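Local structure of similar to hydroxylamine oxidoreductase (6H5L) at residues V436-F446 / E457-W466; Q368-L376 / Q488-T496. The protein probably works as a reductase, a multiheme c-type cytochrome of the hydroxylamine oxidoreductase family that passes electrons within a large heme complex of an anammox bacterium. One frame throughout, in Å; residues are numbered along the deposited sequence.

Contact 1. Residues V436-F446 / E457-W466; sequences VGPILGVYGMF and ENMYNRLWFW. With HEC (heme c), chain F.
Phe-465 swings CG anti to its backbone N (chi1 -164°), which lays the phenyl face against a methyl of Val-442: CG2 of Val-442 stands 3.8 Å from the Phe-465 ring centroid, a CH-pi contact. Trp-464 differs, with CG lodged between its backbone N and carbonyl carbon (chi1 71°), and one face of its indole lies against the backbone of Gly-437 and Pro-438. There Pro-438 CA lies 3.9 Å from the centroid of the six-membered ring. Met-445 is a knob among Asn-461, Arg-462, Phe-465 and Trp-466; its CE methyl sits over the Trp-466 five-membered ring.

A polar chain runs beside this apolar surface. Trp-464 NE1 donates to a lone pair of Asn-461 OD1 (3.0 Å), and a water joins that same OD1 to Gly-437 N. Asn-461 ND2 donates in turn to Asn-458 OD1 (3.0 Å), while Asn-458 ND2 reaches Gly-444 O at 3.1 Å, approaching from above the carbonyl plane. An alanine at Asn-458 is likely to leave Gly-444 O and Asn-461 ND2 without these mates, the Asn-461 amide then being held mainly through OD1.

At the end of segment 436-446, Phe-446 CE2 comes within 3.5 Å of heme atom C2B, and a water binds the heme iron. The hydrogen-bond chain is consistent with one orientation of each asparagine amide, satisfies buried polar groups, and ties helix 455-476 to a segment that lines a heme pocket.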
loop_
_atom_site.group_PDB
_atom_site.type_symbol
_atom_site.label_atom_id
_atom_site.label_comp_id
_atom_site.label_asym_id
_atom_site.label_seq_id
_atom_site.Cartn_x
_atom_site.Cartn_y
_atom_site.Cartn_z
ATOM N N VAL A 436 24.435 -48.869 -44.760
ATOM C CA VAL A 436 23.649 -49.254 -43.594
ATOM C C VAL A 436 24.317 -48.745 -42.326
ATOM O O VAL A 436 25.537 -48.853 -42.167
ATOM C CB VAL A 436 23.468 -50.785 -43.529
ATOM C CG1 VAL A 436 22.728 -51.181 -42.262
ATOM C CG2 VAL A 436 22.738 -51.290 -44.761
ATOM N N GLY A 437 23.519 -48.176 -41.428
ATOM C CA GLY A 437 24.009 -47.789 -40.095
ATOM C C GLY A 437 24.396 -46.347 -39.864
ATOM O O GLY A 437 24.275 -45.544 -40.758
ATOM N N PRO A 438 24.995 -46.034 -38.700
ATOM C CA PRO A 438 25.326 -44.697 -38.298
ATOM C C PRO A 438 26.024 -43.756 -39.280
ATOM O O PRO A 438 26.985 -44.032 -39.894
ATOM C CB PRO A 438 26.193 -44.858 -37.049
ATOM C CG PRO A 438 26.346 -46.317 -36.887
ATOM C CD PRO A 438 25.129 -46.887 -37.560
ATOM N N ILE A 439 25.400 -42.601 -39.283
ATOM C CA ILE A 439 25.533 -41.330 -40.026
ATOM C C ILE A 439 25.104 -41.473 -41.476
ATOM O O ILE A 439 24.013 -41.052 -41.736
ATOM C CB ILE A 439 26.879 -40.615 -39.869
ATOM C CG1 ILE A 439 27.487 -40.800 -38.481
ATOM C CG2 ILE A 439 26.673 -39.152 -40.204
ATOM C CD1 ILE A 439 26.568 -40.416 -37.371
ATOM N N LEU A 440 25.847 -42.185 -42.322
ATOM C CA LEU A 440 25.462 -42.062 -43.726
ATOM C C LEU A 440 24.402 -43.063 -44.173
ATOM O O LEU A 440 23.914 -42.947 -45.303
ATOM C CB LEU A 440 26.694 -42.173 -44.623
ATOM C CG LEU A 440 27.613 -40.952 -44.517
ATOM C CD1 LEU A 440 28.641 -40.931 -45.636
ATOM C CD2 LEU A 440 26.799 -39.663 -44.499
ATOM N N GLY A 441 24.021 -44.022 -43.337
ATOM C CA GLY A 441 22.955 -44.932 -43.706
ATOM C C GLY A 441 21.561 -44.453 -43.380
ATOM O O GLY A 441 20.590 -45.171 -43.630
ATOM N N VAL A 442 21.429 -43.242 -42.830
ATOM C CA VAL A 442 20.142 -42.761 -42.330
ATOM C C VAL A 442 19.273 -42.143 -43.412
ATOM O O VAL A 442 18.177 -41.657 -43.105
ATOM C CB VAL A 442 20.394 -41.748 -41.191
ATOM C CG1 VAL A 442 20.727 -40.366 -41.756
ATOM C CG2 VAL A 442 19.220 -41.697 -40.223
ATOM N N TYR A 443 19.718 -42.154 -44.673
ATOM C CA TYR A 443 18.985 -41.457 -45.728
ATOM C C TYR A 443 17.544 -41.943 -45.833
ATOM O O TYR A 443 16.635 -41.151 -46.105
ATOM C CB TYR A 443 19.703 -41.624 -47.066
ATOM C CG TYR A 443 19.726 -43.047 -47.576
ATOM C CD1 TYR A 443 20.712 -43.933 -47.167
ATOM C CD2 TYR A 443 18.764 -43.501 -48.467
ATOM C CE1 TYR A 443 20.738 -45.234 -47.630
ATOM C CE2 TYR A 443 18.781 -44.798 -48.934
ATOM C CZ TYR A 443 19.769 -45.662 -48.513
ATOM O OH TYR A 443 19.791 -46.957 -48.977
ATOM N N GLY A 444 17.316 -43.242 -45.622
ATOM C CA GLY A 444 15.972 -43.789 -45.697
ATOM C C GLY A 444 15.022 -43.226 -44.661
ATOM O O GLY A 444 13.802 -43.291 -44.850
ATOM N N MET A 445 15.557 -42.680 -43.568
ATOM C CA MET A 445 14.730 -41.974 -42.597
ATOM C C MET A 445 14.049 -40.764 -43.222
ATOM O O MET A 445 12.956 -40.373 -42.796
ATOM C CB MET A 445 15.594 -41.528 -41.416
ATOM C CG MET A 445 14.946 -41.635 -40.057
ATOM S SD MET A 445 15.170 -43.273 -39.345
ATOM C CE MET A 445 14.332 -43.061 -37.781
ATOM N N PHE A 446 14.675 -40.168 -44.237
ATOM C CA PHE A 446 14.274 -38.880 -44.788
ATOM C C PHE A 446 13.565 -38.999 -46.129
ATOM O O PHE A 446 12.614 -38.254 -46.390
ATOM C CB PHE A 446 15.501 -37.972 -44.953
ATOM C CG PHE A 446 16.254 -37.706 -43.670
ATOM C CD1 PHE A 446 17.013 -38.698 -43.069
ATOM C CD2 PHE A 446 16.227 -36.452 -43.085
ATOM C CE1 PHE A 446 17.703 -38.453 -41.898
ATOM C CE2 PHE A 446 16.916 -36.199 -41.916
ATOM C CZ PHE A 446 17.657 -37.201 -41.323
ATOM N N GLU A 457 15.725 -52.182 -43.544
ATOM C CA GLU A 457 16.726 -51.133 -43.363
ATOM C C GLU A 457 16.168 -49.962 -42.562
ATOM O O GLU A 457 16.873 -49.378 -41.728
ATOM C CB GLU A 457 17.243 -50.664 -44.723
ATOM C CG GLU A 457 18.273 -51.589 -45.344
ATOM C CD GLU A 457 18.599 -51.213 -46.772
ATOM O OE1 GLU A 457 17.702 -51.328 -47.634
ATOM O OE2 GLU A 457 19.746 -50.792 -47.032
ATOM N N ASN A 458 14.903 -49.608 -42.793
ATOM C CA ASN A 458 14.275 -48.540 -42.029
ATOM C C ASN A 458 13.821 -48.993 -40.650
ATOM O O ASN A 458 13.692 -48.158 -39.752
ATOM C CB ASN A 458 13.089 -47.970 -42.801
ATOM C CG ASN A 458 13.447 -46.709 -43.569
ATOM O OD1 ASN A 458 14.622 -46.374 -43.711
ATOM N ND2 ASN A 458 12.435 -46.003 -44.064
ATOM N N MET A 459 13.573 -50.290 -40.459
ATOM C CA MET A 459 13.376 -50.799 -39.107
ATOM C C MET A 459 14.614 -50.546 -38.261
ATOM O O MET A 459 14.523 -50.020 -37.147
ATOM C CB MET A 459 13.056 -52.293 -39.135
ATOM C CG MET A 459 11.787 -52.673 -39.863
ATOM S SD MET A 459 11.591 -54.464 -39.993
ATOM C CE MET A 459 10.116 -54.569 -41.004
ATOM N N TYR A 460 15.785 -50.925 -38.779
ATOM C CA TYR A 460 17.029 -50.662 -38.065
ATOM C C TYR A 460 17.276 -49.166 -37.923
ATOM O O TYR A 460 17.752 -48.705 -36.880
ATOM C CB TYR A 460 18.201 -51.334 -38.780
ATOM C CG TYR A 460 19.546 -50.967 -38.201
ATOM C CD1 TYR A 460 19.813 -51.146 -36.851
ATOM C CD2 TYR A 460 20.552 -50.445 -39.004
ATOM C CE1 TYR A 460 21.041 -50.810 -36.314
ATOM C CE2 TYR A 460 21.783 -50.109 -38.477
ATOM C CZ TYR A 460 22.022 -50.293 -37.131
ATOM O OH TYR A 460 23.247 -49.960 -36.600
ATOM N N ASN A 461 16.960 -48.393 -38.965
ATOM C CA ASN A 461 17.120 -46.944 -38.892
ATOM C C ASN A 461 16.320 -46.361 -37.732
ATOM O O ASN A 461 16.818 -45.513 -36.983
ATOM C CB ASN A 461 16.701 -46.300 -40.213
ATOM C CG ASN A 461 17.769 -46.412 -41.281
ATOM O OD1 ASN A 461 18.945 -46.609 -40.980
ATOM N ND2 ASN A 461 17.364 -46.278 -42.539
ATOM N N ARG A 462 15.073 -46.807 -37.567
ATOM C CA ARG A 462 14.280 -46.346 -36.432
ATOM C C ARG A 462 14.855 -46.834 -35.109
ATOM O O ARG A 462 14.651 -46.191 -34.072
ATOM C CB ARG A 462 12.828 -46.792 -36.585
ATOM C CG ARG A 462 12.034 -45.990 -37.609
ATOM C CD ARG A 462 10.571 -46.403 -37.633
ATOM N NE ARG A 462 10.399 -47.768 -38.117
ATOM C CZ ARG A 462 10.295 -48.094 -39.401
ATOM N NH1 ARG A 462 10.347 -47.150 -40.331
ATOM N NH2 ARG A 462 10.138 -49.362 -39.755
ATOM N N LEU A 463 15.571 -47.959 -35.121
ATOM C CA LEU A 463 16.174 -48.461 -33.890
ATOM C C LEU A 463 17.285 -47.536 -33.406
ATOM O O LEU A 463 17.304 -47.136 -32.236
ATOM C CB LEU A 463 16.701 -49.883 -34.107
ATOM C CG LEU A 463 17.091 -50.729 -32.890
ATOM C CD1 LEU A 463 17.009 -52.207 -33.228
ATOM C CD2 LEU A 463 18.487 -50.393 -32.384
ATOM N N TRP A 464 18.219 -47.181 -34.290
ATOM C CA TRP A 464 19.395 -46.432 -33.866
ATOM C C TRP A 464 19.247 -44.922 -34.004
ATOM O O TRP A 464 20.001 -44.185 -33.359
ATOM C CB TRP A 464 20.636 -46.899 -34.643
ATOM C CG TRP A 464 20.666 -46.510 -36.094
ATOM C CD1 TRP A 464 20.235 -47.256 -37.152
ATOM C CD2 TRP A 464 21.179 -45.293 -36.646
ATOM N NE1 TRP A 464 20.433 -46.572 -38.327
ATOM C CE2 TRP A 464 21.013 -45.364 -38.043
ATOM C CE3 TRP A 464 21.757 -44.146 -36.094
ATOM C CZ2 TRP A 464 21.399 -44.332 -38.894
ATOM C CZ3 TRP A 464 22.143 -43.123 -36.940
ATOM C CH2 TRP A 464 21.965 -43.224 -38.325
ATOM N N PHE A 465 18.299 -44.435 -34.809
ATOM C CA PHE A 465 18.132 -43.000 -34.988
ATOM C C PHE A 465 16.898 -42.434 -34.298
ATOM O O PHE A 465 16.800 -41.210 -34.158
ATOM C CB PHE A 465 18.084 -42.646 -36.483
ATOM C CG PHE A 465 18.302 -41.185 -36.766
ATOM C CD1 PHE A 465 19.571 -40.634 -36.689
ATOM C CD2 PHE A 465 17.240 -40.364 -37.108
ATOM C CE1 PHE A 465 19.777 -39.291 -36.945
ATOM C CE2 PHE A 465 17.440 -39.019 -37.366
ATOM C CZ PHE A 465 18.711 -38.483 -37.285
ATOM N N TRP A 466 15.954 -43.272 -33.872
ATOM C CA TRP A 466 14.791 -42.801 -33.131
ATOM C C TRP A 466 14.780 -43.314 -31.698
ATOM O O TRP A 466 14.803 -42.523 -30.752
ATOM C CB TRP A 466 13.496 -43.227 -33.837
ATOM C CG TRP A 466 12.922 -42.213 -34.764
ATOM C CD1 TRP A 466 13.517 -41.068 -35.203
ATOM C CD2 TRP A 466 11.624 -42.250 -35.365
ATOM N NE1 TRP A 466 12.672 -40.392 -36.050
ATOM C CE2 TRP A 466 11.503 -41.097 -36.166
ATOM C CE3 TRP A 466 10.552 -43.148 -35.308
ATOM C CZ2 TRP A 466 10.351 -40.816 -36.900
ATOM C CZ3 TRP A 466 9.411 -42.867 -36.039
ATOM C CH2 TRP A 466 9.319 -41.712 -36.824
HETATM FE FE HEC F . 18.635 -31.856 -38.247
HETATM C CHA HEC F . 21.018 -33.283 -36.305
HETATM C CHB HEC F . 20.143 -32.800 -41.058
HETATM C CHC HEC F . 15.627 -31.442 -40.011
HETATM C CHD HEC F . 17.239 -30.256 -35.609
HETATM N NA HEC F . 20.296 -32.847 -38.609
HETATM C C1A HEC F . 21.153 -33.398 -37.676
HETATM C C2A HEC F . 22.190 -34.105 -38.411
HETATM C C3A HEC F . 21.944 -33.965 -39.718
HETATM C C4A HEC F . 20.745 -33.169 -39.874
HETATM C CMA HEC F . 22.793 -34.551 -40.867
HETATM C CAA HEC F . 23.385 -34.885 -37.816
HETATM C CBA HEC F . 24.260 -33.960 -36.979
HETATM C CGA HEC F . 25.318 -33.347 -37.856
HETATM O O1A HEC F . 25.429 -32.097 -37.844
HETATM O O2A HEC F . 26.036 -34.096 -38.569
HETATM N NB HEC F . 17.997 -32.012 -40.216
HETATM C C1B HEC F . 18.790 -32.571 -41.190
HETATM C C2B HEC F . 17.963 -32.882 -42.338
HETATM C C3B HEC F . 16.693 -32.501 -42.048
HETATM C C4B HEC F . 16.709 -31.950 -40.703
HETATM C CMB HEC F . 18.570 -33.527 -43.607
HETATM C CAB HEC F . 15.367 -32.566 -42.862
HETATM C CBB HEC F . 15.488 -32.693 -44.399
HETATM N NC HEC F . 16.774 -30.967 -37.902
HETATM C C1C HEC F . 15.656 -30.976 -38.715
HETATM C C2C HEC F . 14.518 -30.521 -37.932
HETATM C C3C HEC F . 14.988 -30.090 -36.748
HETATM C C4C HEC F . 16.398 -30.427 -36.687
HETATM C CMC HEC F . 13.112 -30.250 -38.519
HETATM C CAC HEC F . 14.186 -29.445 -35.589
HETATM C CBC HEC F . 13.104 -30.404 -35.051
HETATM N ND HEC F . 19.063 -31.792 -36.245
HETATM C C1D HEC F . 18.350 -31.025 -35.330
HETATM C C2D HEC F . 18.965 -31.169 -34.030
HETATM C C3D HEC F . 20.158 -32.120 -34.244
HETATM C C4D HEC F . 20.132 -32.453 -35.650
HETATM C CMD HEC F . 18.502 -30.489 -32.723
HETATM C CAD HEC F . 21.178 -32.636 -33.204
HETATM C CBD HEC F . 20.470 -33.240 -31.994
HETATM C CGD HEC F . 21.505 -33.717 -31.013
HETATM O O1D HEC F . 22.701 -33.759 -31.396
HETATM O O2D HEC F . 21.137 -34.058 -29.859
HETATM O O HOH W 1 20.771 -48.255 -41.861
HETATM O O HOH W 2 17.629 -33.605 -37.627
#

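Contact 2. Residues Q368-L376 / Q488-T496; sequences QFMFQAHTL and QAPMMMEMT
Gln-372 and Gln-488 meet amide to amide, each donating to the other. Gln-372 NE2 gives a fairly straight bond to Gln-488 OE1 (2.8 Å, N-H...O 164°), although it lies above the acceptor's carbonyl plane. The return bond, from Gln-488 NE2 to Gln-372 OE1, is equally short at 2.8 Å and uses a lone pair, but is more bent (134°). The two amides are twisted against each other rather than coplanar.

Next to the pair, Leu-376 is a knob among Gln-488, Met-491, Met-492 and Met-495. Its CD2 methyl touches Met-491 CB (3.8 Å) and Met-492 SD, whereas CD1 meets Met-495 CE at 3.7 Å. Farther back, Met-491 CE rests on Ala-373 CB at 3.9 Å.

A second shell fixes the glutamines. Gln-372, its CG between the backbone N and the carbonyl carbon and its chain bent at chi2, sends NE2 to a lone pair of Phe-369 O (2.9 Å), so this one nitrogen serves two acceptors. The same NE2 lies over a face of the Phe-369 ring, whose CE1 is also 3.7 Å from Gln-488 OE1. Tyr-194 and Gly-195 of the third subunit pack on Phe-369 and Gln-372, and Phe-446 of that subunit packs on Met-492.

With axes 11.3 Å apart and N-to-C directions 15° from parallel, the segments form a wide, nearly parallel helix pair with knob-into-hole packing, part of the bundle of long C-terminal helices characteristic of hydroxylamine oxidoreductase-like multiheme proteins.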
loop_
_atom_site.group_PDB
_atom_site.type_symbol
_atom_site.label_atom_id
_atom_site.label_comp_id
_atom_site.label_asym_id
_atom_site.label_seq_id
_atom_site.Cartn_x
_atom_site.Cartn_y
_atom_site.Cartn_z
ATOM N N GLN A 368 26.400 -46.574 -19.109
ATOM C CA GLN A 368 26.059 -47.988 -19.223
ATOM C C GLN A 368 24.860 -48.199 -20.135
ATOM O O GLN A 368 24.830 -49.157 -20.917
ATOM C CB GLN A 368 25.793 -48.579 -17.840
ATOM C CG GLN A 368 27.033 -48.692 -16.975
ATOM C CD GLN A 368 28.134 -49.495 -17.642
ATOM O OE1 GLN A 368 29.303 -49.109 -17.615
ATOM N NE2 GLN A 368 27.765 -50.620 -18.245
ATOM N N PHE A 369 23.859 -47.320 -20.049
ATOM C CA PHE A 369 22.718 -47.417 -20.953
ATOM C C PHE A 369 23.153 -47.254 -22.403
ATOM O O PHE A 369 22.660 -47.959 -23.290
ATOM C CB PHE A 369 21.662 -46.373 -20.589
ATOM C CG PHE A 369 20.513 -46.309 -21.558
ATOM C CD1 PHE A 369 19.409 -47.134 -21.403
ATOM C CD2 PHE A 369 20.536 -45.424 -22.626
ATOM C CE1 PHE A 369 18.353 -47.079 -22.293
ATOM C CE2 PHE A 369 19.485 -45.368 -23.520
ATOM C CZ PHE A 369 18.391 -46.194 -23.353
ATOM N N MET A 370 24.076 -46.327 -22.661
ATOM C CA MET A 370 24.517 -46.087 -24.032
ATOM C C MET A 370 25.373 -47.236 -24.552
ATOM O O MET A 370 25.310 -47.574 -25.742
ATOM C CB MET A 370 25.274 -44.765 -24.110
ATOM C CG MET A 370 24.387 -43.560 -23.894
ATOM S SD MET A 370 23.019 -43.564 -25.063
ATOM C CE MET A 370 23.842 -42.995 -26.548
ATOM N N PHE A 371 26.180 -47.846 -23.682
ATOM C CA PHE A 371 26.987 -48.987 -24.102
ATOM C C PHE A 371 26.104 -50.158 -24.516
ATOM O O PHE A 371 26.335 -50.790 -25.553
ATOM C CB PHE A 371 27.943 -49.395 -22.979
ATOM C CG PHE A 371 29.108 -48.463 -22.806
ATOM C CD1 PHE A 371 29.733 -47.902 -23.907
ATOM C CD2 PHE A 371 29.574 -48.142 -21.541
ATOM C CE1 PHE A 371 30.805 -47.043 -23.751
ATOM C CE2 PHE A 371 30.645 -47.281 -21.380
ATOM C CZ PHE A 371 31.262 -46.732 -22.486
ATOM N N GLN A 372 25.078 -50.460 -23.716
ATOM C CA GLN A 372 24.194 -51.570 -24.052
ATOM C C GLN A 372 23.262 -51.214 -25.205
ATOM O O GLN A 372 22.865 -52.098 -25.973
ATOM C CB GLN A 372 23.397 -52.003 -22.818
ATOM C CG GLN A 372 22.416 -50.972 -22.279
ATOM C CD GLN A 372 21.051 -51.070 -22.931
ATOM O OE1 GLN A 372 20.524 -52.165 -23.133
ATOM N NE2 GLN A 372 20.473 -49.924 -23.271
ATOM N N ALA A 373 22.909 -49.935 -25.349
ATOM C CA ALA A 373 22.056 -49.531 -26.462
ATOM C C ALA A 373 22.810 -49.590 -27.785
ATOM O O ALA A 373 22.278 -50.086 -28.787
ATOM C CB ALA A 373 21.495 -48.130 -26.219
ATOM N N HIS A 374 24.054 -49.096 -27.809
ATOM C CA HIS A 374 24.876 -49.244 -29.006
ATOM C C HIS A 374 25.176 -50.702 -29.311
ATOM O O HIS A 374 25.276 -51.076 -30.484
ATOM C CB HIS A 374 26.178 -48.454 -28.855
ATOM C CG HIS A 374 26.100 -47.053 -29.377
ATOM N ND1 HIS A 374 26.009 -45.952 -28.555
ATOM C CD2 HIS A 374 26.093 -46.577 -30.642
ATOM C CE1 HIS A 374 25.952 -44.857 -29.291
ATOM N NE2 HIS A 374 26.001 -45.209 -30.562
ATOM N N THR A 375 25.333 -51.529 -28.276
ATOM C CA THR A 375 25.480 -52.963 -28.491
ATOM C C THR A 375 24.228 -53.548 -29.129
ATOM O O THR A 375 24.315 -54.357 -30.060
ATOM C CB THR A 375 25.788 -53.671 -27.165
ATOM O OG1 THR A 375 27.083 -53.269 -26.696
ATOM C CG2 THR A 375 25.756 -55.187 -27.334
ATOM N N LEU A 376 23.052 -53.147 -28.638
ATOM C CA LEU A 376 21.800 -53.641 -29.205
ATOM C C LEU A 376 21.651 -53.222 -30.662
ATOM O O LEU A 376 21.172 -54.001 -31.495
ATOM C CB LEU A 376 20.619 -53.136 -28.376
ATOM C CG LEU A 376 19.225 -53.648 -28.749
ATOM C CD1 LEU A 376 19.143 -55.156 -28.576
ATOM C CD2 LEU A 376 18.157 -52.954 -27.918
ATOM N N GLN A 488 14.404 -48.001 -24.769
ATOM C CA GLN A 488 14.778 -49.413 -24.774
ATOM C C GLN A 488 13.656 -50.300 -25.308
ATOM O O GLN A 488 13.881 -51.128 -26.198
ATOM C CB GLN A 488 15.172 -49.844 -23.361
ATOM C CG GLN A 488 15.786 -51.233 -23.275
ATOM C CD GLN A 488 17.229 -51.265 -23.740
ATOM O OE1 GLN A 488 17.796 -50.239 -24.113
ATOM N NE2 GLN A 488 17.832 -52.449 -23.714
ATOM N N ALA A 489 12.448 -50.161 -24.760
ATOM C CA ALA A 489 11.360 -51.055 -25.156
ATOM C C ALA A 489 11.041 -50.974 -26.646
ATOM O O ALA A 489 10.885 -52.034 -27.276
ATOM C CB ALA A 489 10.123 -50.788 -24.290
ATOM N N PRO A 490 10.925 -49.794 -27.270
ATOM C CA PRO A 490 10.771 -49.775 -28.735
ATOM C C PRO A 490 11.980 -50.317 -29.474
ATOM O O PRO A 490 11.819 -50.915 -30.546
ATOM C CB PRO A 490 10.542 -48.290 -29.044
ATOM C CG PRO A 490 10.004 -47.724 -27.788
ATOM C CD PRO A 490 10.712 -48.454 -26.692
ATOM N N MET A 491 13.190 -50.117 -28.940
ATOM C CA MET A 491 14.375 -50.708 -29.554
ATOM C C MET A 491 14.268 -52.225 -29.604
ATOM O O MET A 491 14.613 -52.846 -30.616
ATOM C CB MET A 491 15.634 -50.290 -28.796
ATOM C CG MET A 491 16.335 -49.076 -29.374
ATOM S SD MET A 491 18.012 -48.889 -28.742
ATOM C CE MET A 491 17.692 -48.610 -27.003
ATOM N N MET A 492 13.797 -52.839 -28.516
ATOM C CA MET A 492 13.576 -54.280 -28.517
ATOM C C MET A 492 12.496 -54.674 -29.514
ATOM O O MET A 492 12.548 -55.769 -30.083
ATOM C CB MET A 492 13.201 -54.754 -27.114
ATOM C CG MET A 492 14.334 -54.674 -26.110
ATOM S SD MET A 492 15.730 -55.726 -26.553
ATOM C CE MET A 492 16.768 -55.545 -25.106
ATOM N N MET A 493 11.513 -53.797 -29.737
ATOM C CA MET A 493 10.412 -54.136 -30.634
ATOM C C MET A 493 10.847 -54.114 -32.091
ATOM O O MET A 493 10.367 -54.918 -32.897
ATOM C CB MET A 493 9.233 -53.193 -30.410
ATOM C CG MET A 493 8.295 -53.677 -29.339
ATOM S SD MET A 493 7.238 -52.377 -28.707
ATOM C CE MET A 493 6.284 -53.325 -27.544
ATOM N N GLU A 494 11.728 -53.181 -32.458
ATOM C CA GLU A 494 12.274 -53.206 -33.809
ATOM C C GLU A 494 13.155 -54.433 -34.020
ATOM O O GLU A 494 13.172 -55.007 -35.116
ATOM C CB GLU A 494 13.047 -51.919 -34.095
ATOM C CG GLU A 494 12.170 -50.670 -34.150
ATOM C CD GLU A 494 11.391 -50.536 -35.452
ATOM O OE1 GLU A 494 10.970 -49.404 -35.774
ATOM O OE2 GLU A 494 11.199 -51.547 -36.159
ATOM N N MET A 495 13.874 -54.862 -32.982
ATOM C CA MET A 495 14.632 -56.105 -33.074
ATOM C C MET A 495 13.710 -57.288 -33.339
ATOM O O MET A 495 14.080 -58.223 -34.057
ATOM C CB MET A 495 15.439 -56.326 -31.794
ATOM C CG MET A 495 16.309 -57.577 -31.810
ATOM S SD MET A 495 17.707 -57.457 -32.940
ATOM C CE MET A 495 18.818 -56.426 -31.989
ATOM N N THR A 496 12.502 -57.261 -32.769
ATOM C CA THR A 496 11.511 -58.291 -33.070
ATOM C C THR A 496 11.132 -58.269 -34.544
ATOM O O THR A 496 11.089 -59.315 -35.204
ATOM C CB THR A 496 10.269 -58.096 -32.199
ATOM O OG1 THR A 496 10.646 -58.093 -30.818
ATOM C CG2 THR A 496 9.266 -59.214 -32.443
#

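Overall arrangement
Following the chain from the N terminus, helix 356-389 comes first and supplies residues 368-376. The chain then passes through the short helices 406-412, 415-418 and 420-429 to 436-446, and contact 1 closes a tight loop of ten residues onto helix 455-476. Helix 480-513 follows directly, and its residues 488-496 return to helix 356-389, so contact 2 closes a loop of 111 residues with contact 1 nested inside. Their centres lie 14 Å apart. Direct evidence of coupling is the salt bridge from Arg-462 NE to Glu-494 OE1 (2.9 Å), supplemented by Leu-463 packing on Met-491; helix 455-476 thereby links the 436-446 segment, whose Phe-446 lines a heme pocket, to the long helix pair.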